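PDB 3F8H: putative polyketide cyclase from Silicibacter sp. TM1040, which is of unknown function but, as a member of the SnoaL-like family, probably binds a small molecule in a pocket resembling that of polyketide cyclases. Local coordinates for residues A[69-82]-A[94-106]. Numbering follows the deposited sequence.
Sequences HMSHCYKEELTDMV and AEYTVNGTYLATD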
ATOM      1  N   HIS A  69      17.760  12.656   5.210  1.00 41.11           N
ATOM      2  CA  HIS A  69      16.654  13.598   5.271  1.00 42.48           C
ATOM      3  C   HIS A  69      15.642  13.090   6.295  1.00 41.54           C
ATOM      4  O   HIS A  69      15.177  13.835   7.167  1.00 42.51           O
ATOM      5  CB  HIS A  69      15.990  13.768   3.905  1.00 42.71           C
ATOM      6  CG  HIS A  69      14.873  14.741   3.913  1.00 45.40           C
ATOM      7  ND1 HIS A  69      15.074  16.093   3.747  1.00 53.70           N
ATOM      8  CD2 HIS A  69      13.540  14.573   4.099  1.00 52.28           C
ATOM      9  CE1 HIS A  69      13.914  16.716   3.844  1.00 54.20           C
ATOM     10  NE2 HIS A  69      12.968  15.820   4.054  1.00 53.99           N
HETATM   11  N   MSE A  70      15.323  11.811   6.216  1.00 42.34           N
HETATM   12  CA  MSE A  70      14.318  11.276   7.133  1.00 43.54           C
HETATM   13  C   MSE A  70      14.795  11.329   8.561  1.00 43.19           C
HETATM   14  O   MSE A  70      14.039  11.555   9.502  1.00 41.55           O
HETATM   15  CB  MSE A  70      13.943   9.845   6.823  1.00 44.61           C
HETATM   16  CG  MSE A  70      12.905   9.687   5.728  1.00 55.77           C
HETATM   17 SE   MSE A  70      12.101   7.900   5.854  0.75 67.17          SE
HETATM   18  CE  MSE A  70      10.814   8.279   7.326  1.00 63.08           C
ATOM     19  N   SER A  71      16.090  11.127   8.683  1.00 43.12           N
ATOM     20  CA  SER A  71      16.761  11.010   9.974  1.00 44.75           C
ATOM     21  C   SER A  71      16.677  12.336  10.727  1.00 44.71           C
ATOM     22  O   SER A  71      16.559  12.429  11.969  1.00 43.76           O
ATOM     23  CB  SER A  71      18.216  10.600   9.710  1.00 44.90           C
ATOM     24  OG  SER A  71      18.835  10.329  10.912  1.00 54.24           O
ATOM     25  N   HIS A  72      16.657  13.375   9.916  1.00 42.77           N
ATOM     26  CA  HIS A  72      16.598  14.732  10.409  1.00 42.89           C
ATOM     27  C   HIS A  72      15.172  15.082  10.841  1.00 41.20           C
ATOM     28  O   HIS A  72      14.951  15.654  11.868  1.00 38.45           O
ATOM     29  CB  HIS A  72      17.039  15.717   9.309  1.00 42.89           C
ATOM     30  CG  HIS A  72      16.851  17.155   9.666  1.00 45.93           C
ATOM     31  ND1 HIS A  72      17.639  17.803  10.591  1.00 47.26           N
ATOM     32  CD2 HIS A  72      16.003  18.089   9.174  1.00 43.41           C
ATOM     33  CE1 HIS A  72      17.258  19.064  10.684  1.00 45.12           C
ATOM     34  NE2 HIS A  72      16.276  19.267   9.823  1.00 46.05           N
ATOM     35  N   CYS A  73      14.210  14.661  10.053  1.00 41.16           N
ATOM     36  CA  CYS A  73      12.827  15.082  10.287  1.00 43.52           C
ATOM     37  C   CYS A  73      12.015  14.226  11.233  1.00 44.11           C
ATOM     38  O   CYS A  73      11.114  14.727  11.911  1.00 44.76           O
ATOM     39  CB  CYS A  73      12.072  15.154   8.978  1.00 43.31           C
ATOM     40  SG  CYS A  73      12.675  16.376   7.797  1.00 48.44           S
ATOM     41  N   TYR A  74      12.332  12.943  11.260  1.00 43.95           N
ATOM     42  CA  TYR A  74      11.513  11.970  11.996  1.00 44.20           C
ATOM     43  C   TYR A  74      12.286  10.932  12.748  1.00 43.90           C
ATOM     44  O   TYR A  74      13.353  10.519  12.330  1.00 42.52           O
ATOM     45  CB  TYR A  74      10.638  11.142  11.026  1.00 43.69           C
ATOM     46  CG  TYR A  74       9.914  11.932   9.973  1.00 45.71           C
ATOM     47  CD1 TYR A  74       8.716  12.552  10.246  1.00 44.73           C
ATOM     48  CD2 TYR A  74      10.435  12.057   8.700  1.00 46.13           C
ATOM     49  CE1 TYR A  74       8.074  13.293   9.292  1.00 45.48           C
ATOM     50  CE2 TYR A  74       9.811  12.822   7.751  1.00 44.50           C
ATOM     51  CZ  TYR A  74       8.620  13.433   8.057  1.00 44.99           C
ATOM     52  OH  TYR A  74       7.957  14.183   7.121  1.00 45.49           O
ATOM     53  N   LYS A  75      11.698  10.509  13.859  1.00 43.95           N
ATOM     54  CA  LYS A  75      12.176   9.313  14.570  1.00 44.86           C
ATOM     55  C   LYS A  75      10.989   8.376  14.660  1.00 44.08           C
ATOM     56  O   LYS A  75       9.982   8.718  15.266  1.00 44.70           O
ATOM     57  CB  LYS A  75      12.701   9.609  15.962  1.00 46.30           C
ATOM     58  CG  LYS A  75      13.158   8.325  16.692  1.00 51.16           C
ATOM     59  CD  LYS A  75      14.160   7.447  15.839  1.00 60.41           C
ATOM     60  CE  LYS A  75      14.546   6.094  16.542  1.00 60.14           C
ATOM     61  NZ  LYS A  75      15.503   5.198  15.801  1.00 59.37           N
ATOM     62  N   GLU A  76      11.142   7.192  14.083  1.00 42.98           N
ATOM     63  CA  GLU A  76      10.063   6.234  13.992  1.00 45.10           C
ATOM     64  C   GLU A  76      10.481   4.819  14.283  1.00 45.11           C
ATOM     65  O   GLU A  76      11.620   4.420  14.056  1.00 44.65           O
ATOM     66  CB  GLU A  76       9.507   6.201  12.551  1.00 47.17           C
ATOM     67  CG  GLU A  76       9.158   7.517  11.970  1.00 52.92           C
ATOM     68  CD  GLU A  76       8.513   7.417  10.597  1.00 51.96           C
ATOM     69  OE1 GLU A  76       8.844   6.499   9.811  1.00 49.96           O
ATOM     70  OE2 GLU A  76       7.684   8.310  10.307  1.00 53.46           O
ATOM     71  N   GLU A  77       9.520   4.075  14.806  1.00 43.19           N
ATOM     72  CA  GLU A  77       9.671   2.639  14.988  1.00 44.44           C
ATOM     73  C   GLU A  77       8.483   1.922  14.337  1.00 43.35           C
ATOM     74  O   GLU A  77       7.334   2.370  14.365  1.00 43.99           O
ATOM     75  CB  GLU A  77       9.835   2.270  16.462  1.00 44.68           C
ATOM     76  CG  GLU A  77      11.158   2.772  17.063  1.00 54.39           C
ATOM     77  CD  GLU A  77      12.383   2.075  16.435  1.00 59.04           C
ATOM     78  OE1 GLU A  77      12.274   0.868  16.145  1.00 63.57           O
ATOM     79  OE2 GLU A  77      13.450   2.714  16.273  1.00 59.19           O
ATOM     80  N   LEU A  78       8.780   0.798  13.729  1.00 42.75           N
ATOM     81  CA  LEU A  78       7.770   0.026  13.031  1.00 42.80           C
ATOM     82  C   LEU A  78       7.420  -1.206  13.841  1.00 44.26           C
ATOM     83  O   LEU A  78       8.310  -1.930  14.318  1.00 46.40           O
ATOM     84  CB  LEU A  78       8.291  -0.378  11.676  1.00 43.61           C
ATOM     85  CG  LEU A  78       8.985   0.687  10.810  1.00 46.03           C
ATOM     86  CD1 LEU A  78       9.516   0.036   9.495  1.00 45.57           C
ATOM     87  CD2 LEU A  78       8.086   1.854  10.512  1.00 40.29           C
ATOM     88  N   THR A  79       6.119  -1.421  14.011  1.00 41.90           N
ATOM     89  CA  THR A  79       5.598  -2.549  14.778  1.00 41.18           C
ATOM     90  C   THR A  79       4.509  -3.250  13.994  1.00 42.01           C
ATOM     91  O   THR A  79       4.127  -2.782  12.930  1.00 42.38           O
ATOM     92  CB  THR A  79       5.030  -2.079  16.113  1.00 42.97           C
ATOM     93  OG1 THR A  79       4.038  -1.048  15.886  1.00 42.33           O
ATOM     94  CG2 THR A  79       6.147  -1.536  17.011  1.00 40.08           C
ATOM     95  N   ASP A  80       4.075  -4.401  14.499  1.00 41.13           N
ATOM     96  CA  ASP A  80       2.999  -5.194  13.882  1.00 43.21           C
ATOM     97  C   ASP A  80       3.293  -5.528  12.425  1.00 43.52           C
ATOM     98  O   ASP A  80       2.438  -5.488  11.585  1.00 41.38           O
ATOM     99  CB  ASP A  80       1.708  -4.396  13.869  1.00 43.88           C
ATOM    100  CG  ASP A  80       1.304  -3.925  15.251  1.00 49.71           C
ATOM    101  OD1 ASP A  80       1.385  -4.736  16.215  1.00 50.68           O
ATOM    102  OD2 ASP A  80       0.919  -2.737  15.347  1.00 53.69           O
HETATM  103  N   MSE A  81       4.528  -5.872  12.171  1.00 43.89           N
HETATM  104  CA  MSE A  81       5.011  -6.106  10.815  1.00 44.53           C
HETATM  105  C   MSE A  81       4.503  -7.442  10.263  1.00 42.89           C
HETATM  106  O   MSE A  81       4.653  -8.456  10.899  1.00 41.96           O
HETATM  107  CB  MSE A  81       6.563  -6.045  10.887  1.00 46.08           C
HETATM  108  CG  MSE A  81       7.340  -6.533   9.709  1.00 52.11           C
HETATM  109 SE   MSE A  81       7.256  -5.225   8.323  0.75 51.52          SE
HETATM  110  CE  MSE A  81       7.909  -3.598   9.352  1.00 44.03           C
ATOM    111  N   VAL A  82       3.865  -7.422   9.101  1.00 42.04           N
ATOM    112  CA  VAL A  82       3.517  -8.662   8.386  1.00 40.64           C
ATOM    113  C   VAL A  82       4.140  -8.575   7.012  1.00 40.77           C
ATOM    114  O   VAL A  82       3.974  -7.591   6.336  1.00 39.42           O
ATOM    115  CB  VAL A  82       1.976  -8.908   8.262  1.00 42.16           C
ATOM    116  CG1 VAL A  82       1.703 -10.289   7.590  1.00 41.55           C
ATOM    117  CG2 VAL A  82       1.301  -8.836   9.660  1.00 44.59           C
ATOM    118  N   ALA A  94       4.723  -5.521   2.513  1.00 42.81           N
ATOM    119  CA  ALA A  94       4.749  -5.484   3.962  1.00 43.38           C
ATOM    120  C   ALA A  94       3.739  -4.496   4.454  1.00 41.97           C
ATOM    121  O   ALA A  94       3.583  -3.412   3.890  1.00 40.42           O
ATOM    122  CB  ALA A  94       6.144  -5.110   4.455  1.00 44.11           C
ATOM    123  N   GLU A  95       3.054  -4.893   5.512  1.00 39.85           N
ATOM    124  CA  GLU A  95       2.085  -4.024   6.183  1.00 38.59           C
ATOM    125  C   GLU A  95       2.521  -3.887   7.635  1.00 39.29           C
ATOM    126  O   GLU A  95       2.960  -4.853   8.286  1.00 38.57           O
ATOM    127  CB  GLU A  95       0.665  -4.568   6.101  1.00 39.13           C
ATOM    128  CG  GLU A  95      -0.320  -3.452   6.401  1.00 43.46           C
ATOM    129  CD  GLU A  95      -1.780  -3.863   6.353  1.00 44.22           C
ATOM    130  OE1 GLU A  95      -2.119  -5.068   6.463  1.00 42.67           O
ATOM    131  OE2 GLU A  95      -2.593  -2.955   6.217  1.00 46.12           O
ATOM    132  N   TYR A  96       2.442  -2.674   8.149  1.00 38.21           N
ATOM    133  CA  TYR A  96       2.952  -2.414   9.496  1.00 38.75           C
ATOM    134  C   TYR A  96       2.398  -1.107  10.047  1.00 39.43           C
ATOM    135  O   TYR A  96       1.713  -0.350   9.358  1.00 39.34           O
ATOM    136  CB  TYR A  96       4.491  -2.391   9.475  1.00 37.02           C
ATOM    137  CG  TYR A  96       5.054  -1.538   8.350  1.00 40.69           C
ATOM    138  CD1 TYR A  96       5.255  -2.079   7.113  1.00 38.94           C
ATOM    139  CD2 TYR A  96       5.328  -0.177   8.523  1.00 39.61           C
ATOM    140  CE1 TYR A  96       5.715  -1.298   6.045  1.00 44.07           C
ATOM    141  CE2 TYR A  96       5.782   0.602   7.483  1.00 42.21           C
ATOM    142  CZ  TYR A  96       5.973   0.035   6.235  1.00 44.20           C
ATOM    143  OH  TYR A  96       6.430   0.793   5.174  1.00 40.78           O
ATOM    144  N   THR A  97       2.749  -0.892  11.299  1.00 39.05           N
ATOM    145  CA  THR A  97       2.377   0.289  12.077  1.00 41.87           C
ATOM    146  C   THR A  97       3.589   1.181  12.333  1.00 43.14           C
ATOM    147  O   THR A  97       4.623   0.743  12.811  1.00 43.06           O
ATOM    148  CB  THR A  97       1.740  -0.075  13.434  1.00 42.05           C
ATOM    149  OG1 THR A  97       0.597  -0.906  13.196  1.00 42.22           O
ATOM    150  CG2 THR A  97       1.295   1.223  14.228  1.00 40.66           C
ATOM    151  N   VAL A  98       3.442   2.422  11.911  1.00 42.66           N
ATOM    152  CA  VAL A  98       4.454   3.447  12.120  1.00 42.48           C
ATOM    153  C   VAL A  98       4.122   4.274  13.351  1.00 44.15           C
ATOM    154  O   VAL A  98       3.042   4.855  13.451  1.00 45.35           O
ATOM    155  CB  VAL A  98       4.529   4.420  10.937  1.00 42.29           C
ATOM    156  CG1 VAL A  98       5.575   5.495  11.231  1.00 44.86           C
ATOM    157  CG2 VAL A  98       4.831   3.642   9.603  1.00 36.00           C
ATOM    158  N   ASN A  99       5.069   4.277  14.282  1.00 42.41           N
ATOM    159  CA  ASN A  99       5.012   5.058  15.505  1.00 43.93           C
ATOM    160  C   ASN A  99       6.165   6.046  15.488  1.00 43.74           C
ATOM    161  O   ASN A  99       7.310   5.627  15.412  1.00 45.24           O
ATOM    162  CB  ASN A  99       5.221   4.167  16.716  1.00 44.61           C
ATOM    163  CG  ASN A  99       4.379   2.922  16.676  1.00 52.07           C
ATOM    164  OD1 ASN A  99       3.276   2.928  17.247  1.00 43.43           O
ATOM    165  ND2 ASN A  99       4.863   1.847  15.958  1.00 44.64           N
ATOM    166  N   GLY A 100       5.867   7.339  15.550  1.00 41.76           N
ATOM    167  CA  GLY A 100       6.922   8.361  15.538  1.00 39.97           C
ATOM    168  C   GLY A 100       6.705   9.675  16.247  1.00 40.10           C
ATOM    169  O   GLY A 100       5.686   9.947  16.821  1.00 40.99           O
ATOM    170  N   THR A 101       7.749  10.477  16.121  1.00 38.57           N
ATOM    171  CA  THR A 101       7.843  11.852  16.599  1.00 40.03           C
ATOM    172  C   THR A 101       8.372  12.705  15.461  1.00 40.59           C
ATOM    173  O   THR A 101       9.350  12.355  14.799  1.00 39.83           O
ATOM    174  CB  THR A 101       8.806  11.931  17.775  1.00 39.44           C
ATOM    175  OG1 THR A 101       8.384  10.967  18.747  1.00 41.52           O
ATOM    176  CG2 THR A 101       8.837  13.369  18.443  1.00 39.89           C
ATOM    177  N   TYR A 102       7.697  13.825  15.245  1.00 40.41           N
ATOM    178  CA  TYR A 102       8.051  14.779  14.172  1.00 39.93           C
ATOM    179  C   TYR A 102       9.029  15.778  14.763  1.00 40.46           C
ATOM    180  O   TYR A 102       8.671  16.679  15.557  1.00 41.84           O
ATOM    181  CB  TYR A 102       6.776  15.374  13.597  1.00 40.20           C
ATOM    182  CG  TYR A 102       6.897  16.239  12.373  1.00 41.45           C
ATOM    183  CD1 TYR A 102       7.932  16.093  11.470  1.00 44.17           C
ATOM    184  CD2 TYR A 102       5.900  17.145  12.075  1.00 41.29           C
ATOM    185  CE1 TYR A 102       7.980  16.877  10.317  1.00 43.64           C
ATOM    186  CE2 TYR A 102       5.945  17.926  10.967  1.00 42.48           C
ATOM    187  CZ  TYR A 102       6.971  17.800  10.079  1.00 46.90           C
ATOM    188  OH  TYR A 102       6.958  18.610   8.955  1.00 44.27           O
ATOM    189  N   LEU A 103      10.289  15.558  14.388  1.00 41.07           N
ATOM    190  CA  LEU A 103      11.457  16.267  14.946  1.00 40.58           C
ATOM    191  C   LEU A 103      11.785  17.584  14.293  1.00 40.60           C
ATOM    192  O   LEU A 103      12.111  18.549  14.958  1.00 39.66           O
ATOM    193  CB  LEU A 103      12.706  15.391  14.836  1.00 40.70           C
ATOM    194  CG  LEU A 103      12.665  13.975  15.420  1.00 42.64           C
ATOM    195  CD1 LEU A 103      13.960  13.249  15.056  1.00 39.54           C
ATOM    196  CD2 LEU A 103      12.439  14.042  16.930  1.00 43.06           C
ATOM    197  N   ALA A 104      11.735  17.596  12.975  1.00 40.88           N
ATOM    198  CA  ALA A 104      12.044  18.805  12.219  1.00 41.43           C
ATOM    199  C   ALA A 104      11.215  18.895  10.971  1.00 41.14           C
ATOM    200  O   ALA A 104      10.894  17.905  10.358  1.00 41.67           O
ATOM    201  CB  ALA A 104      13.570  18.887  11.899  1.00 41.29           C
ATOM    202  N   THR A 105      10.868  20.106  10.599  1.00 42.21           N
ATOM    203  CA  THR A 105       9.948  20.327   9.480  1.00 43.56           C
ATOM    204  C   THR A 105      10.414  19.806   8.141  1.00 46.29           C
ATOM    205  O   THR A 105      11.553  20.019   7.710  1.00 47.39           O
ATOM    206  CB  THR A 105       9.579  21.813   9.363  1.00 43.27           C
ATOM    207  OG1 THR A 105       9.068  22.259  10.619  1.00 42.34           O
ATOM    208  CG2 THR A 105       8.532  22.055   8.274  1.00 42.56           C
ATOM    209  N   ASP A 106       9.512  19.073   7.509  1.00 45.98           N
ATOM    210  CA  ASP A 106       9.746  18.510   6.181  1.00 48.30           C
ATOM    211  C   ASP A 106       9.019  19.408   5.191  1.00 51.75           C
ATOM    212  O   ASP A 106       7.809  19.613   5.277  1.00 53.06           O
ATOM    213  CB  ASP A 106       9.227  17.094   6.108  1.00 47.67           C
ATOM    214  CG  ASP A 106       9.804  16.309   4.950  1.00 49.90           C
ATOM    215  OD1 ASP A 106      10.571  16.840   4.120  1.00 50.84           O
ATOM    216  OD2 ASP A 106       9.492  15.112   4.872  1.00 50.96           O
TER
HETATM  217  O   HOH W   1      13.757  20.998   8.890  1.00 45.51           O
HETATM  218  O   HOH W   2       9.170   8.257  18.419  1.00 60.50           O
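The antiparallel hairpin of strands 74-85 and 91-102, at one margin of the curved sheet of this SnoaL-like domain, illustrates how side chains can brace a backbone ladder at its helix-proximal end and at an interruption in it. At the helical end, Asp106 binds a different residue with each carboxylate oxygen. Its OD1 accepts from NE2 of His69 at 2.6 Å; the bond lies in the imidazole plane but meets the carboxylate from above, 53° out of its plane. OD2 offers its anti lone pair to the hydroxyl of Tyr74, with OH 2.9 Å away. The Asp106 side chain is carried there by a CG anti to the backbone N (chi1 -162°). Replacing it with an alanine would probably leave His69 NE2 and Tyr74 OH without this shared acceptor, setting the imidazole freer to turn. Next to this clamp, Cys73 O receives Leu103 N and Ala104 N from the same face of its plane, while the Tyr74 and Tyr102 rings, their planes 13° apart, are so displaced that mainly CE1 of Tyr74 meets Tyr102 CD1, at 3.6 Å.

Midway, the amide of Asn99 spans two residues of the facing strand: ND2 gives one hydrogen to Glu77 O and another to Thr79 OG1, each at 3.0 Å, which fixes the amide's rotation. On the opposite face, Leu78 CD2 packs against Val98 CG2 at 3.8 Å, and Phe28 and Phe31 of helix 23-33 cover Leu78. A beta bulge then shifts the register at Asp80, whose OD2 takes the hydroxyl of Thr97 at 2.8 Å from OG1. Beyond it Met81, here selenomethionine, bends at chi2 and chi3 to bring CE near Tyr96 CB, with SE oblique to the ring in a Met-aromatic contact. Carboxylates thus brace helix junction and bulge, Asp106 joining two donors through one anion.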